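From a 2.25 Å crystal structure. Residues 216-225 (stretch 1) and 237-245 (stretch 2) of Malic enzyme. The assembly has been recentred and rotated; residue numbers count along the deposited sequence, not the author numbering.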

# COMPACT_ATOMS: atom_id res chain seq x y z
N ASP A 216 -42.35 15.42 5.51
CA ASP A 216 -41.95 15.31 4.12
C ASP A 216 -40.68 16.14 3.93
O ASP A 216 -40.59 17.28 4.43
N ILE A 217 -39.68 15.58 3.23
CA ILE A 217 -38.39 16.24 3.02
C ILE A 217 -38.48 17.68 2.49
O ILE A 217 -37.74 18.59 2.98
N HIS A 218 -39.42 17.89 1.55
CA HIS A 218 -39.60 19.15 0.82
C HIS A 218 -40.30 20.22 1.66
O HIS A 218 -40.35 21.40 1.28
N GLU A 219 -40.87 19.80 2.79
CA GLU A 219 -41.62 20.70 3.65
C GLU A 219 -40.85 21.09 4.93
O GLU A 219 -41.40 21.82 5.78
N CYS A 220 -39.59 20.65 5.04
CA CYS A 220 -38.68 21.00 6.16
C CYS A 220 -37.76 22.21 6.02
O CYS A 220 -37.03 22.35 5.05
N ARG A 221 -37.76 23.07 7.02
CA ARG A 221 -36.77 24.11 7.05
C ARG A 221 -35.45 23.52 7.60
O ARG A 221 -35.38 22.99 8.72
N MET A 222 -34.40 23.65 6.82
CA MET A 222 -33.11 23.11 7.21
C MET A 222 -32.03 24.19 7.32
O MET A 222 -31.83 24.95 6.35
N VAL A 223 -31.37 24.27 8.49
CA VAL A 223 -30.22 25.17 8.69
C VAL A 223 -28.86 24.41 8.74
O VAL A 223 -28.67 23.55 9.60
N PHE A 224 -27.92 24.77 7.85
CA PHE A 224 -26.60 24.20 7.81
C PHE A 224 -25.50 25.10 8.42
O PHE A 224 -25.27 26.19 7.93
N ILE A 225 -24.88 24.66 9.52
CA ILE A 225 -23.84 25.45 10.21
C ILE A 225 -22.49 24.99 9.68
O ILE A 225 -22.03 23.85 9.99
N LEU A 237 -26.66 16.99 -1.91
CA LEU A 237 -27.34 15.71 -2.09
C LEU A 237 -28.74 15.80 -1.57
O LEU A 237 -29.63 15.19 -2.15
N ILE A 238 -28.93 16.52 -0.46
CA ILE A 238 -30.21 16.64 0.24
C ILE A 238 -31.29 17.36 -0.60
O ILE A 238 -32.48 16.96 -0.53
N VAL A 239 -30.84 18.37 -1.36
CA VAL A 239 -31.62 19.05 -2.42
C VAL A 239 -31.92 18.05 -3.54
O VAL A 239 -33.07 17.78 -3.77
N THR A 240 -30.93 17.39 -4.11
CA THR A 240 -31.21 16.47 -5.22
C THR A 240 -32.23 15.38 -4.80
O THR A 240 -33.06 14.98 -5.61
N ALA A 241 -32.17 14.97 -3.53
CA ALA A 241 -33.06 13.95 -2.97
C ALA A 241 -34.47 14.46 -2.66
O ALA A 241 -35.35 13.68 -2.32
N GLY A 242 -34.66 15.77 -2.77
CA GLY A 242 -36.01 16.35 -2.76
C GLY A 242 -36.32 17.48 -1.80
O GLY A 242 -37.48 17.84 -1.65
N ALA A 243 -35.30 18.04 -1.13
CA ALA A 243 -35.58 19.15 -0.20
C ALA A 243 -35.92 20.41 -1.01
O ALA A 243 -35.64 20.49 -2.20
N ASP A 244 -36.54 21.38 -0.37
CA ASP A 244 -36.84 22.65 -1.06
C ASP A 244 -35.66 23.62 -0.88
O ASP A 244 -35.41 24.05 0.24
N PRO A 245 -34.97 24.02 -1.97
CA PRO A 245 -33.86 24.97 -1.75
C PRO A 245 -34.28 26.27 -1.06
O PRO A 245 -33.49 26.85 -0.32

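The contact between these stretches is a matter of shape, for no direct hydrogen bond crosses it. Stretch 1 runs from a short 3-10 segment (217-219) into a strand (222-225); stretch 2 begins in the last part of a helix and continues as loop, Gly242 being the first residue to leave helical phi/psi. The backbones come closest where the 3-10 segment meets the unwound part, with the CA atoms of His218 and Ala243 4.1 Å apart.

Ile217 forms a bump that points straight in: its CA-to-CB bond points toward stretch 2. With chi1 and chi2 both t, its longer branch is extended and reaches across the end of the helix: CD1 lies 3.8 Å from Ile238 O and 4.5 Å from Ala241 CB, while CG1 lies 4.2 Å from Ala243 CB. The two alanine methyls form low walls, and the branched isoleucine fills the space they leave. Its CG2 settles against the turn, 3.5 Å from Gly242 O.

Gly242 suits this place for two reasons. It closes the helix in a Schellman motif, with Gly242 N bonded to Val239 O (2.8 Å) and Ala243 N to Ile238 O (3.1 Å). Its positive phi, at these backbone angles, would press a CB against the preceding carbonyl oxygen. An ideal CB would also stand just 3.3 Å from Ile217 CG2, so the missing side chain is part of the hollow that the isoleucine occupies.

Beside this pocket, His218 points sideways with chi1 t. Its CB rests 3.3 Å from Gly242 O, and that oxygen lies near the plane of the ring, at its edge. One face is covered by Asp244, also chi1 t, which points toward stretch 1: Asp244 CB sits 3.8 Å from the centroid of the His218 ring and 9° off its normal, a CH-pi contact. A flat ring suits the place because it offers a broad surface to the methylene. The same CB lies 3.4 Å from His218 O, so it fills the angle between ring and backbone. On its polar side the ring makes a weak hydrogen bond from His218 ND1 to Glu219 OE2 (3.3 Å), while both carboxylate oxygens of Asp244 are hydrogen-bonded just outside the stretches.

Farther along, the strand presents Met222 and Phe224, alternate residues that both point toward the helix, each with chi1 m. Ile238, chi1 m and chi2 t, meets both: its CG2 packs 3.8 Å from Met222 SD, and its CD1 lies 4.0 Å from Phe224 CZ, at the edge of the ring. The unbranched methionine, extended with chi2 and chi3 t, carries its CE to within 4.1 Å of Ala243 CB.

One water supplies a polar link. It donates to Ile217 O and Cys220 O, each 2.7 Å from the water oxygen, and accepts from Asp244 N at 3.0 Å, joining backbone groups that do not bond directly.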

# COMPACT_ATOMS: atom_id res chain seq x y z
CB ASP A 216 -43.13 15.80 3.24
CG ASP A 216 -42.78 15.92 1.75
OD1 ASP A 216 -41.91 15.17 1.23
OD2 ASP A 216 -43.43 16.74 1.05
CB ILE A 217 -37.43 15.38 2.18
CG1 ILE A 217 -35.97 15.85 2.36
CG2 ILE A 217 -37.91 15.22 0.70
CD1 ILE A 217 -34.96 14.97 1.62
CB HIS A 218 -40.40 18.89 -0.48
CG HIS A 218 -40.41 20.04 -1.44
ND1 HIS A 218 -41.30 21.09 -1.34
CD2 HIS A 218 -39.66 20.29 -2.54
CE1 HIS A 218 -41.09 21.94 -2.33
NE2 HIS A 218 -40.09 21.48 -3.07
CB GLU A 219 -43.03 20.15 3.95
CG GLU A 219 -43.96 19.97 2.64
CD GLU A 219 -44.23 21.31 1.83
OE1 GLU A 219 -44.68 22.32 2.46
OE2 GLU A 219 -44.00 21.36 0.57
CB CYS A 220 -37.83 19.82 6.56
SG CYS A 220 -38.79 18.45 7.17
CB ARG A 221 -37.27 25.31 7.88
CG ARG A 221 -38.44 26.13 7.25
CD ARG A 221 -38.64 27.47 8.06
NE ARG A 221 -37.39 28.22 8.00
CZ ARG A 221 -36.57 28.45 9.02
NH1 ARG A 221 -36.85 28.04 10.26
NH2 ARG A 221 -35.42 29.06 8.79
CB MET A 222 -32.71 22.04 6.21
CG MET A 222 -33.73 20.90 6.15
SD MET A 222 -33.09 19.68 5.04
CE MET A 222 -34.58 18.66 4.73
CB VAL A 223 -30.34 25.98 10.00
CG1 VAL A 223 -29.12 26.96 10.18
CG2 VAL A 223 -31.67 26.73 10.04
CB PHE A 224 -26.23 23.85 6.38
CG PHE A 224 -27.08 22.76 5.79
CD1 PHE A 224 -28.37 23.04 5.34
CD2 PHE A 224 -26.58 21.46 5.64
CE1 PHE A 224 -29.18 22.01 4.75
CE2 PHE A 224 -27.36 20.43 5.05
CZ PHE A 224 -28.67 20.69 4.62
CB ILE A 225 -23.82 25.28 11.76
CG1 ILE A 225 -25.22 25.34 12.39
CG2 ILE A 225 -22.79 26.24 12.44
CD1 ILE A 225 -25.94 26.60 12.29
CB LEU A 237 -26.62 14.50 -1.44
CG LEU A 237 -25.29 14.15 -2.10
CD1 LEU A 237 -24.74 12.79 -1.58
CD2 LEU A 237 -25.36 14.21 -3.60
CB ILE A 238 -30.04 17.25 1.63
CG1 ILE A 238 -29.49 16.18 2.60
CG2 ILE A 238 -31.36 17.82 2.22
CD1 ILE A 238 -28.75 16.75 3.88
CB VAL A 239 -31.01 20.44 -2.88
CG1 VAL A 239 -31.55 20.94 -4.23
CG2 VAL A 239 -31.27 21.49 -1.82
CB THR A 240 -29.96 15.80 -5.72
OG1 THR A 240 -29.01 16.78 -6.10
CG2 THR A 240 -30.25 14.88 -6.89
CB ALA A 241 -32.45 13.29 -1.71
CB ALA A 243 -34.42 19.42 0.74
CB ASP A 244 -38.07 23.27 -0.40
CG ASP A 244 -38.63 24.45 -1.20
OD1 ASP A 244 -37.92 24.93 -2.11
OD2 ASP A 244 -39.79 24.87 -0.92
CB PRO A 245 -33.31 25.24 -3.16
CG PRO A 245 -33.82 24.16 -4.01
CD PRO A 245 -35.14 23.71 -3.40
O HOH W 1 -37.06 21.20 2.56